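Local coordinates for chromosome partition protein Smc (Pyrococcus furiosus, PDB 3KTA), which binds and hydrolyses ATP through its ATP-binding cassette head and is probably required for chromosome condensation and partitioning, at residues E8-K13 against A77-V82; A83-N88 against E99-R104; S61-L66 against R104-D109. All coordinates share one frame; numbering follows the deposited sequence.

Interaction 1 of 3, residues E8-K13 against A77-V82. With AP5 (bis(adenosine)-5'-pentaphosphate), chain E.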
loop_
_atom_site.group_PDB
_atom_site.type_symbol
_atom_site.label_atom_id
_atom_site.label_comp_id
_atom_site.label_asym_id
_atom_site.label_seq_id
_atom_site.Cartn_x
_atom_site.Cartn_y
_atom_site.Cartn_z
ATOM N N GLU A 8 -11.660 0.466 -12.804
ATOM C CA GLU A 8 -12.388 -0.325 -13.794
ATOM C C GLU A 8 -11.394 -1.264 -14.467
ATOM O O GLU A 8 -10.410 -0.812 -15.053
ATOM C CB GLU A 8 -13.068 0.589 -14.822
ATOM C CG GLU A 8 -14.287 1.287 -14.257
ATOM C CD GLU A 8 -14.913 2.278 -15.211
ATOM O OE1 GLU A 8 -14.317 2.546 -16.274
ATOM O OE2 GLU A 8 -15.986 2.808 -14.864
ATOM N N LEU A 9 -11.639 -2.570 -14.346
ATOM C CA LEU A 9 -10.764 -3.593 -14.913
ATOM C C LEU A 9 -11.465 -4.286 -16.073
ATOM O O LEU A 9 -12.594 -4.737 -15.925
ATOM C CB LEU A 9 -10.444 -4.666 -13.868
ATOM C CG LEU A 9 -9.360 -4.358 -12.830
ATOM C CD1 LEU A 9 -9.686 -3.134 -12.017
ATOM C CD2 LEU A 9 -9.173 -5.584 -11.906
ATOM N N LYS A 10 -10.778 -4.399 -17.202
ATOM C CA LYS A 10 -11.283 -5.192 -18.316
ATOM C C LYS A 10 -10.182 -6.088 -18.873
ATOM O O LYS A 10 -9.154 -5.605 -19.361
ATOM C CB LYS A 10 -11.842 -4.286 -19.420
ATOM C CG LYS A 10 -12.371 -5.086 -20.622
ATOM C CD LYS A 10 -12.841 -4.201 -21.760
ATOM C CE LYS A 10 -13.196 -5.065 -22.962
ATOM N NZ LYS A 10 -13.594 -4.261 -24.146
ATOM N N GLY A 11 -10.381 -7.404 -18.782
ATOM C CA GLY A 11 -9.406 -8.349 -19.290
ATOM C C GLY A 11 -8.133 -8.370 -18.469
ATOM O O GLY A 11 -7.063 -8.762 -18.953
ATOM N N PHE A 12 -8.247 -7.959 -17.206
ATOM C CA PHE A 12 -7.072 -7.830 -16.361
ATOM C C PHE A 12 -6.926 -8.985 -15.371
ATOM O O PHE A 12 -7.789 -9.182 -14.517
ATOM C CB PHE A 12 -7.085 -6.496 -15.604
ATOM C CG PHE A 12 -5.828 -6.250 -14.835
ATOM C CD1 PHE A 12 -4.727 -5.695 -15.453
ATOM C CD2 PHE A 12 -5.721 -6.637 -13.498
ATOM C CE1 PHE A 12 -3.550 -5.504 -14.771
ATOM C CE2 PHE A 12 -4.541 -6.448 -12.802
ATOM C CZ PHE A 12 -3.456 -5.870 -13.428
ATOM N N LYS A 13 -5.826 -9.721 -15.506
ATOM C CA LYS A 13 -5.538 -10.913 -14.705
ATOM C C LYS A 13 -6.775 -11.788 -14.507
ATOM O O LYS A 13 -7.405 -12.189 -15.481
ATOM C CB LYS A 13 -4.836 -10.530 -13.393
ATOM C CG LYS A 13 -3.528 -9.776 -13.639
ATOM C CD LYS A 13 -2.704 -9.557 -12.372
ATOM C CE LYS A 13 -1.988 -10.826 -11.980
ATOM N NZ LYS A 13 -0.900 -10.610 -10.985
ATOM N N ALA A 77 -8.554 -12.570 -23.448
ATOM C CA ALA A 77 -8.951 -11.213 -23.793
ATOM C C ALA A 77 -8.044 -10.666 -24.905
ATOM O O ALA A 77 -6.920 -11.136 -25.090
ATOM C CB ALA A 77 -8.884 -10.324 -22.556
ATOM N N LYS A 78 -8.538 -9.673 -25.644
ATOM C CA LYS A 78 -7.766 -9.068 -26.729
ATOM C C LYS A 78 -6.685 -8.120 -26.189
ATOM O O LYS A 78 -5.741 -7.754 -26.893
ATOM C CB LYS A 78 -8.697 -8.349 -27.719
ATOM C CG LYS A 78 -9.695 -9.275 -28.434
ATOM C CD LYS A 78 -10.580 -8.524 -29.436
ATOM C CE LYS A 78 -11.571 -9.473 -30.134
ATOM N NZ LYS A 78 -12.366 -8.825 -31.227
ATOM N N TYR A 79 -6.832 -7.739 -24.924
ATOM C CA TYR A 79 -5.851 -6.912 -24.225
ATOM C C TYR A 79 -6.298 -6.804 -22.772
ATOM O O TYR A 79 -7.386 -7.245 -22.433
ATOM C CB TYR A 79 -5.810 -5.515 -24.826
ATOM C CG TYR A 79 -7.181 -4.918 -24.955
ATOM C CD1 TYR A 79 -7.832 -4.891 -26.178
ATOM C CD2 TYR A 79 -7.844 -4.405 -23.848
ATOM C CE1 TYR A 79 -9.086 -4.354 -26.298
ATOM C CE2 TYR A 79 -9.097 -3.871 -23.957
ATOM C CZ TYR A 79 -9.718 -3.846 -25.188
ATOM O OH TYR A 79 -10.978 -3.321 -25.296
ATOM N N ALA A 80 -5.463 -6.198 -21.937
ATOM C CA ALA A 80 -5.841 -5.896 -20.554
ATOM C C ALA A 80 -5.919 -4.385 -20.385
ATOM O O ALA A 80 -5.043 -3.658 -20.840
ATOM C CB ALA A 80 -4.832 -6.491 -19.587
ATOM N N GLU A 81 -6.967 -3.915 -19.722
ATOM C CA GLU A 81 -7.115 -2.487 -19.491
ATOM C C GLU A 81 -7.535 -2.160 -18.059
ATOM O O GLU A 81 -8.409 -2.810 -17.495
ATOM C CB GLU A 81 -8.135 -1.915 -20.465
ATOM C CG GLU A 81 -8.440 -0.443 -20.262
ATOM C CD GLU A 81 -9.374 0.078 -21.331
ATOM O OE1 GLU A 81 -8.926 0.223 -22.486
ATOM O OE2 GLU A 81 -10.550 0.335 -21.015
ATOM N N VAL A 82 -6.912 -1.136 -17.487
ATOM C CA VAL A 82 -7.328 -0.626 -16.187
ATOM C C VAL A 82 -7.545 0.874 -16.297
ATOM O O VAL A 82 -6.726 1.581 -16.898
ATOM C CB VAL A 82 -6.268 -0.914 -15.106
ATOM C CG1 VAL A 82 -6.702 -0.347 -13.745
ATOM C CG2 VAL A 82 -6.041 -2.425 -14.996
HETATM P PA AP5 E . -0.169 -18.874 -3.793
HETATM O O1A AP5 E . -0.863 -20.214 -3.665
HETATM O O2A AP5 E . 0.552 -18.725 -5.107
HETATM O O3A AP5 E . -1.208 -17.633 -3.695
HETATM P PB AP5 E . -2.448 -17.606 -2.700
HETATM O O1B AP5 E . -2.074 -18.250 -1.380
HETATM O O2B AP5 E . -3.703 -18.141 -3.332
HETATM O O3B AP5 E . -2.433 -15.994 -2.636
HETATM P PG AP5 E . -3.572 -15.200 -1.912
HETATM O O1G AP5 E . -4.222 -16.087 -0.868
HETATM O O2G AP5 E . -2.915 -13.988 -1.331
HETATM O O3G AP5 E . -4.611 -14.976 -3.082
HETATM P PD AP5 E . -5.232 -13.626 -3.638
HETATM O O1D AP5 E . -6.661 -13.511 -3.201
HETATM O O2D AP5 E . -4.375 -12.417 -3.355
HETATM O O3D AP5 E . -5.230 -14.006 -5.208
HETATM P PE AP5 E . -4.387 -13.262 -6.370
HETATM O O1E AP5 E . -4.909 -11.847 -6.470
HETATM O O2E AP5 E . -2.926 -13.436 -6.161
HETATM O O5F AP5 E . 0.796 -18.601 -2.533
HETATM C C5F AP5 E . 2.118 -19.095 -2.422
HETATM C C4F AP5 E . 2.767 -18.677 -1.101
HETATM O O4F AP5 E . 3.126 -17.308 -1.173
HETATM C C3F AP5 E . 1.835 -18.797 0.096
HETATM O O3F AP5 E . 2.605 -18.897 1.278
HETATM C C2F AP5 E . 1.148 -17.449 0.110
HETATM O O2F AP5 E . 0.725 -17.089 1.408
HETATM C C1F AP5 E . 2.232 -16.515 -0.405
HETATM N N9A AP5 E . 1.705 -15.495 -1.325
HETATM C C8A AP5 E . 0.497 -15.500 -1.969
HETATM N N7A AP5 E . 0.423 -14.397 -2.744
HETATM C C5A AP5 E . 1.564 -13.686 -2.599
HETATM C C6A AP5 E . 1.997 -12.486 -3.146
HETATM N N6A AP5 E . 1.170 -11.742 -3.886
HETATM N N1A AP5 E . 3.234 -12.005 -2.796
HETATM C C2A AP5 E . 4.042 -12.705 -1.918
HETATM N N3A AP5 E . 3.611 -13.895 -1.372
HETATM C C4A AP5 E . 2.384 -14.371 -1.707
HETATM O O5J AP5 E . -4.967 -14.085 -7.624
HETATM C C5J AP5 E . -4.405 -15.329 -7.998
HETATM C C4J AP5 E . -5.255 -15.871 -9.133
HETATM O O4J AP5 E . -5.164 -14.977 -10.240
HETATM C C3J AP5 E . -4.736 -17.232 -9.612
HETATM O O3J AP5 E . -5.827 -18.109 -9.751
HETATM C C2J AP5 E . -4.157 -16.896 -10.964
HETATM O O2J AP5 E . -4.148 -18.005 -11.850
HETATM C C1J AP5 E . -5.053 -15.752 -11.413
HETATM N N9B AP5 E . -4.426 -15.035 -12.530
HETATM C C8B AP5 E . -3.275 -14.297 -12.558
HETATM N N7B AP5 E . -3.085 -13.845 -13.819
HETATM C C5B AP5 E . -4.106 -14.300 -14.585
HETATM C C6B AP5 E . -4.419 -14.160 -15.932
HETATM N N6B AP5 E . -3.568 -13.562 -16.758
HETATM N N1B AP5 E . -5.553 -14.762 -16.408
HETATM C C2B AP5 E . -6.385 -15.503 -15.597
HETATM N N3B AP5 E . -6.067 -15.638 -14.262
HETATM C C4B AP5 E . -4.949 -15.048 -13.785
HETATM O O HOH W 1 -11.321 -0.404 -18.006
#
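V82 overlaps the ring of F12: its CG2 methyl sits over one face, 4.0 Å from the ring centroid and 29° off the normal, a CH-pi contact in which F12 CD1 is the nearest ring atom. F12 adopts CG anti to its backbone N (chi1 -174°), which directs CG toward V82 CG2. The same CG2 also packs more loosely on L9 CG, while A80 CB approaches the F12 ring obliquely.

On the opposite face of the sheet K10 and E81 form an antiparallel hydrogen-bonded pair. K10 N donates to E81 O at 2.9 Å, and E81 N returns a bond to K10 O at 2.8 Å. The extended K10 side chain crosses that of Y79 obliquely, bringing NZ to 3.0 Å from Y79 OH, with K10 CE also close to the hydroxyl. An alanine in place of K10 would probably leave the Y79 hydroxyl without this ammonium neighbour and open a gap at the end of the tyrosine. A water joins E8 O to E81 OE2, and E81 OE1 forms salt bridges with R103 and R105.

Just past the strand, G11 has positive phi, and a side chain there would run into Y79 O and A77 CB. The chain then turns into the AP5 pocket of this N-terminal part of the ATP-binding cassette head at K13, whose NZ reaches D44 and M58 O, while its carbonyl O lies 3.3 Å from AP5 N1B and its CE 3.7 Å from AP5 N7B. The contact thus separates two chemistries: an apolar layer in which F12 and V82 pack on helix 39-49 and L9 on strand 20-23, with F12 about 5 Å from N41 of the ATP site between side chains, and a charged layer of K10 and E81, where the nearby arginines would probably favour the ionised carboxylate.

Interaction 2 of 3, residues A83-N88 against E99-R104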
loop_
_atom_site.group_PDB
_atom_site.type_symbol
_atom_site.label_atom_id
_atom_site.label_comp_id
_atom_site.label_asym_id
_atom_site.label_seq_id
_atom_site.Cartn_x
_atom_site.Cartn_y
_atom_site.Cartn_z
ATOM N N ALA A 83 -8.659 1.340 -15.743
ATOM C CA ALA A 83 -8.885 2.767 -15.571
ATOM C C ALA A 83 -8.955 3.079 -14.084
ATOM O O ALA A 83 -9.593 2.354 -13.316
ATOM C CB ALA A 83 -10.166 3.202 -16.264
ATOM N N ILE A 84 -8.289 4.153 -13.674
ATOM C CA ILE A 84 -8.333 4.581 -12.289
ATOM C C ILE A 84 -8.927 5.995 -12.220
ATOM O O ILE A 84 -8.554 6.877 -13.009
ATOM C CB ILE A 84 -6.932 4.482 -11.623
ATOM C CG1 ILE A 84 -7.036 4.752 -10.114
ATOM C CG2 ILE A 84 -5.911 5.430 -12.311
ATOM C CD1 ILE A 84 -5.755 4.398 -9.350
ATOM N N TYR A 85 -9.892 6.185 -11.331
ATOM C CA TYR A 85 -10.594 7.471 -11.202
ATOM C C TYR A 85 -10.178 8.138 -9.891
ATOM O O TYR A 85 -10.463 7.616 -8.799
ATOM C CB TYR A 85 -12.114 7.248 -11.240
ATOM C CG TYR A 85 -12.616 6.754 -12.582
ATOM C CD1 TYR A 85 -12.324 5.473 -13.026
ATOM C CD2 TYR A 85 -13.354 7.578 -13.410
ATOM C CE1 TYR A 85 -12.767 5.013 -14.264
ATOM C CE2 TYR A 85 -13.801 7.131 -14.652
ATOM C CZ TYR A 85 -13.501 5.851 -15.072
ATOM O OH TYR A 85 -13.948 5.401 -16.304
ATOM N N PHE A 86 -9.485 9.273 -9.987
ATOM C CA PHE A 86 -9.089 10.012 -8.795
ATOM C C PHE A 86 -10.020 11.182 -8.541
ATOM O O PHE A 86 -10.321 11.965 -9.450
ATOM C CB PHE A 86 -7.681 10.576 -8.942
ATOM C CG PHE A 86 -6.594 9.567 -8.778
ATOM C CD1 PHE A 86 -5.996 8.986 -9.894
ATOM C CD2 PHE A 86 -6.146 9.215 -7.509
ATOM C CE1 PHE A 86 -4.970 8.057 -9.749
ATOM C CE2 PHE A 86 -5.115 8.292 -7.358
ATOM C CZ PHE A 86 -4.540 7.713 -8.470
ATOM N N ASN A 87 -10.438 11.341 -7.295
ATOM C CA ASN A 87 -10.996 12.619 -6.885
ATOM C C ASN A 87 -9.866 13.643 -6.731
ATOM O O ASN A 87 -8.885 13.398 -6.030
ATOM C CB ASN A 87 -11.776 12.466 -5.579
ATOM C CG ASN A 87 -12.452 13.748 -5.167
ATOM O OD1 ASN A 87 -11.788 14.731 -4.865
ATOM N ND2 ASN A 87 -13.780 13.741 -5.148
ATOM N N ASN A 88 -9.997 14.779 -7.422
ATOM C CA ASN A 88 -8.972 15.825 -7.429
ATOM C C ASN A 88 -9.559 17.154 -6.985
ATOM O O ASN A 88 -9.075 18.221 -7.383
ATOM C CB ASN A 88 -8.344 15.983 -8.827
ATOM C CG ASN A 88 -7.097 16.860 -8.821
ATOM O OD1 ASN A 88 -6.216 16.708 -7.977
ATOM N ND2 ASN A 88 -7.017 17.784 -9.781
ATOM N N GLU A 99 -11.979 15.653 -11.345
ATOM C CA GLU A 99 -11.736 14.234 -11.583
ATOM C C GLU A 99 -10.541 14.072 -12.508
ATOM O O GLU A 99 -10.429 14.770 -13.523
ATOM C CB GLU A 99 -12.970 13.579 -12.206
ATOM C CG GLU A 99 -12.801 12.094 -12.513
ATOM C CD GLU A 99 -13.976 11.535 -13.301
ATOM O OE1 GLU A 99 -14.058 11.787 -14.525
ATOM O OE2 GLU A 99 -14.821 10.854 -12.691
ATOM N N VAL A 100 -9.631 13.169 -12.147
ATOM C CA VAL A 100 -8.507 12.821 -13.004
ATOM C C VAL A 100 -8.589 11.336 -13.290
ATOM O O VAL A 100 -8.541 10.527 -12.360
ATOM C CB VAL A 100 -7.153 13.145 -12.337
ATOM C CG1 VAL A 100 -5.982 12.550 -13.136
ATOM C CG2 VAL A 100 -6.990 14.670 -12.160
ATOM N N VAL A 101 -8.727 10.982 -14.568
ATOM C CA VAL A 101 -8.910 9.586 -14.963
ATOM C C VAL A 101 -7.689 9.176 -15.762
ATOM O O VAL A 101 -7.339 9.814 -16.768
ATOM C CB VAL A 101 -10.180 9.395 -15.839
ATOM C CG1 VAL A 101 -10.399 7.900 -16.189
ATOM C CG2 VAL A 101 -11.415 9.949 -15.136
ATOM N N ILE A 102 -7.039 8.104 -15.328
ATOM C CA ILE A 102 -5.908 7.555 -16.054
ATOM C C ILE A 102 -6.265 6.139 -16.505
ATOM O O ILE A 102 -6.835 5.363 -15.736
ATOM C CB ILE A 102 -4.644 7.535 -15.186
ATOM C CG1 ILE A 102 -4.211 8.964 -14.845
ATOM C CG2 ILE A 102 -3.530 6.787 -15.880
ATOM C CD1 ILE A 102 -3.124 9.032 -13.775
ATOM N N ARG A 103 -5.962 5.818 -17.761
ATOM C CA ARG A 103 -6.262 4.494 -18.298
ATOM C C ARG A 103 -5.017 3.950 -18.972
ATOM O O ARG A 103 -4.299 4.691 -19.643
ATOM C CB ARG A 103 -7.415 4.554 -19.313
ATOM C CG ARG A 103 -7.736 3.215 -19.959
ATOM C CD ARG A 103 -9.194 3.152 -20.405
ATOM N NE ARG A 103 -9.543 4.222 -21.334
ATOM C CZ ARG A 103 -9.619 4.072 -22.655
ATOM N NH1 ARG A 103 -9.356 2.895 -23.213
ATOM N NH2 ARG A 103 -9.954 5.107 -23.420
ATOM N N ARG A 104 -4.765 2.658 -18.781
ATOM C CA ARG A 104 -3.673 1.973 -19.452
ATOM C C ARG A 104 -4.203 0.691 -20.068
ATOM O O ARG A 104 -4.944 -0.067 -19.429
ATOM C CB ARG A 104 -2.535 1.635 -18.488
ATOM C CG ARG A 104 -1.343 1.015 -19.182
ATOM C CD ARG A 104 -0.302 0.530 -18.183
ATOM N NE ARG A 104 0.836 -0.129 -18.831
ATOM C CZ ARG A 104 1.915 -0.546 -18.177
ATOM N NH1 ARG A 104 1.995 -0.376 -16.860
ATOM N NH2 ARG A 104 2.916 -1.138 -18.832
#
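Y85 and V101 lie side by side and point the same way, so that V101 CG1 covers one face of the tyrosine ring, 3.9 Å from its centroid and 15° off the normal, in a CH-pi contact. The other methyl, V101 CG2, comes to 3.5 Å from Y85 CD2. E99 runs alongside the same ring and brings OE2 to its edge, in plane, 3.7 Å from Y85 CD2, with the carboxylate turned 75° from the ring. Y85 OH is hydrogen-bonded to E8 OE1.

The opposite face of the hairpin is apolar. I84 and I102 are aligned in the same direction, I84 CG2 meeting I102 CB at 3.8 Å, whereas F86 turns its ring edge to V100 O. N88 slants across V100, its CB 3.8 Å from V100 CG2. Between the two layers, I84 N bonds to I102 O and F86 N to V100 O, each at 2.8 Å, with the return bonds at 3.0 Å from I102 N to I84 O and V100 N to F86 O.

Strand 3-10 flanks this hairpin next to 80-87, and strand 112-116 flanks it next to 99-106; helix 39-49 lies against the isoleucine face, where V49 touches both I84 and I102.

Interaction 3 of 3, residues S61-L66 against R104-D109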
loop_
_atom_site.group_PDB
_atom_site.type_symbol
_atom_site.label_atom_id
_atom_site.label_comp_id
_atom_site.label_asym_id
_atom_site.label_seq_id
_atom_site.Cartn_x
_atom_site.Cartn_y
_atom_site.Cartn_z
ATOM N N SER A 61 5.581 -12.991 -15.914
ATOM C CA SER A 61 6.871 -13.166 -16.580
ATOM C C SER A 61 7.104 -12.011 -17.541
ATOM O O SER A 61 8.198 -11.449 -17.607
ATOM C CB SER A 61 6.934 -14.502 -17.326
ATOM N N ARG A 62 6.067 -11.664 -18.293
ATOM C CA ARG A 62 6.106 -10.470 -19.127
ATOM C C ARG A 62 4.767 -9.761 -19.024
ATOM O O ARG A 62 3.778 -10.347 -18.589
ATOM C CB ARG A 62 6.421 -10.813 -20.588
ATOM C CG ARG A 62 5.325 -11.588 -21.286
ATOM C CD ARG A 62 5.594 -13.084 -21.270
ATOM N N ILE A 63 4.735 -8.501 -19.432
ATOM C CA ILE A 63 3.552 -7.670 -19.234
ATOM C C ILE A 63 2.288 -8.213 -19.921
ATOM O O ILE A 63 1.190 -8.073 -19.395
ATOM C CB ILE A 63 3.819 -6.212 -19.666
ATOM C CG1 ILE A 63 2.917 -5.252 -18.883
ATOM C CG2 ILE A 63 3.670 -6.064 -21.179
ATOM C CD1 ILE A 63 3.311 -5.140 -17.425
ATOM N N SER A 64 2.434 -8.857 -21.078
ATOM C CA SER A 64 1.272 -9.419 -21.767
ATOM C C SER A 64 0.604 -10.553 -20.981
ATOM O O SER A 64 -0.568 -10.883 -21.221
ATOM C CB SER A 64 1.650 -9.900 -23.173
ATOM O OG SER A 64 2.687 -10.864 -23.118
ATOM N N ASP A 65 1.346 -11.140 -20.041
ATOM C CA ASP A 65 0.823 -12.218 -19.203
ATOM C C ASP A 65 -0.252 -11.708 -18.249
ATOM O O ASP A 65 -0.921 -12.496 -17.575
ATOM C CB ASP A 65 1.945 -12.869 -18.396
ATOM C CG ASP A 65 2.888 -13.701 -19.259
ATOM O OD1 ASP A 65 2.443 -14.232 -20.299
ATOM O OD2 ASP A 65 4.072 -13.833 -18.884
ATOM N N LEU A 66 -0.412 -10.388 -18.195
ATOM C CA LEU A 66 -1.460 -9.772 -17.391
ATOM C C LEU A 66 -2.827 -9.876 -18.056
ATOM O O LEU A 66 -3.849 -9.523 -17.469
ATOM C CB LEU A 66 -1.120 -8.307 -17.138
ATOM C CG LEU A 66 0.114 -8.019 -16.287
ATOM C CD1 LEU A 66 0.322 -6.521 -16.193
ATOM C CD2 LEU A 66 -0.033 -8.623 -14.894
ATOM N N ARG A 104 -4.765 2.658 -18.781
ATOM C CA ARG A 104 -3.673 1.973 -19.452
ATOM C C ARG A 104 -4.203 0.691 -20.068
ATOM O O ARG A 104 -4.944 -0.067 -19.429
ATOM C CB ARG A 104 -2.535 1.635 -18.488
ATOM C CG ARG A 104 -1.343 1.015 -19.182
ATOM C CD ARG A 104 -0.302 0.530 -18.183
ATOM N NE ARG A 104 0.836 -0.129 -18.831
ATOM C CZ ARG A 104 1.915 -0.546 -18.177
ATOM N NH1 ARG A 104 1.995 -0.376 -16.860
ATOM N NH2 ARG A 104 2.916 -1.138 -18.832
ATOM N N ARG A 105 -3.816 0.446 -21.311
ATOM C CA ARG A 105 -4.214 -0.782 -21.985
ATOM C C ARG A 105 -2.953 -1.459 -22.508
ATOM O O ARG A 105 -2.116 -0.812 -23.134
ATOM C CB ARG A 105 -5.176 -0.455 -23.134
ATOM C CG ARG A 105 -5.608 -1.649 -23.954
ATOM C CD ARG A 105 -6.467 -1.214 -25.137
ATOM N NE ARG A 105 -7.763 -0.677 -24.744
ATOM C CZ ARG A 105 -8.704 -0.317 -25.612
ATOM N NH1 ARG A 105 -8.470 -0.429 -26.910
ATOM N NH2 ARG A 105 -9.864 0.165 -25.190
ATOM N N VAL A 106 -2.794 -2.752 -22.236
ATOM C CA VAL A 106 -1.660 -3.495 -22.782
ATOM C C VAL A 106 -2.156 -4.559 -23.754
ATOM O O VAL A 106 -3.152 -5.228 -23.500
ATOM C CB VAL A 106 -0.810 -4.168 -21.681
ATOM C CG1 VAL A 106 -1.631 -5.212 -20.940
ATOM C CG2 VAL A 106 0.430 -4.798 -22.288
ATOM N N TYR A 107 -1.443 -4.710 -24.866
ATOM C CA TYR A 107 -1.810 -5.664 -25.903
ATOM C C TYR A 107 -0.957 -6.923 -25.852
ATOM O O TYR A 107 0.097 -6.938 -25.224
ATOM C CB TYR A 107 -1.683 -5.001 -27.278
ATOM C CG TYR A 107 -2.756 -3.974 -27.531
ATOM C CD1 TYR A 107 -2.574 -2.645 -27.173
ATOM C CD2 TYR A 107 -3.965 -4.338 -28.103
ATOM C CE1 TYR A 107 -3.565 -1.706 -27.402
ATOM C CE2 TYR A 107 -4.955 -3.411 -28.337
ATOM C CZ TYR A 107 -4.750 -2.093 -27.985
ATOM O OH TYR A 107 -5.743 -1.171 -28.221
ATOM N N PRO A 108 -1.411 -7.991 -26.534
ATOM C CA PRO A 108 -0.661 -9.251 -26.539
ATOM C C PRO A 108 0.800 -9.103 -26.970
ATOM O O PRO A 108 1.625 -9.932 -26.588
ATOM C CB PRO A 108 -1.443 -10.110 -27.532
ATOM C CG PRO A 108 -2.831 -9.604 -27.448
ATOM C CD PRO A 108 -2.717 -8.125 -27.200
ATOM N N ASP A 109 1.131 -8.064 -27.731
ATOM C CA ASP A 109 2.514 -7.880 -28.174
ATOM C C ASP A 109 3.369 -7.109 -27.170
ATOM O O ASP A 109 4.564 -6.930 -27.371
ATOM C CB ASP A 109 2.574 -7.215 -29.550
ATOM C CG ASP A 109 1.914 -5.855 -29.569
ATOM O OD1 ASP A 109 1.795 -5.232 -28.494
ATOM O OD2 ASP A 109 1.518 -5.406 -30.665
#
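R104 NH1 is gripped by two backbone carbonyls, F48 O and G52 O, while R104 NE binds S112 OG; the neighbouring NH2 meets I63 tip to tip, 4.1 Å from CG1. The arginine puts CG anti to its backbone N (chi1 -176°) and remains extended as far as NE. With its guanidinium held by these partners, the group gives I63 a neighbour whose position is fixed, and the meeting itself is one of van der Waals contact.

I63 makes its closest contact through the other branch. Its CG2 lies 3.7 Å from V106 CG2, and the two side chains cross at a slant, apolar against apolar. S64 covers the turn that follows the strand: its CB comes to 3.4 Å from P108 O and 3.9 Å from Y107 O, so the serine meets two successive carbonyl oxygens chiefly through carbon.

Each segment is braced internally. In 61-66 a short 3-10 turn is closed by D65 N to R62 O and by L66 N to I63 O, and R62 N donates to D65 OD2 at 3.0 Å from above the carboxylate plane. In 104-109, R105 NH1 reaches Y107 OH at 3.1 Å within the guanidinium plane, tying the last part of the strand to the residue after it. The R105 guanidinium also makes a cation-pi contact with Y79.

Within the N-terminal part of the ATP-binding cassette head, the contact therefore packs the 3-10 turn, which lies between helix 39-49 and strand 80-87 in the chain, against the end of strand 99-106. F48 of helix 39-49 touches both L66 and V106, S112 of strand 112-116 also touches V106, and I67 packs on P108.

Strand 80-87 carries interactions 1 and 2 in series, their centres about 16 Å apart, and E81 joins all three contacts: its OE1 lies 2.8 Å from R103 NH1 of interaction 2 and 2.7 Å from R105 NE of interaction 3. R104 is common to interactions 2 and 3, whose centres are about 20 Å apart. Interactions 1 and 3 are closer, about 9 Å between centres, and K13 N probably bonds to L66 O at 2.8 Å. This junction belongs to the AP5 pocket, to which K13, D65 and L66 all contribute; D65 O makes a weak hydrogen bond to AP5 N6B. Interaction 2 lies away from the nucleotide and magnesium sites, farther along the same antiparallel sheet.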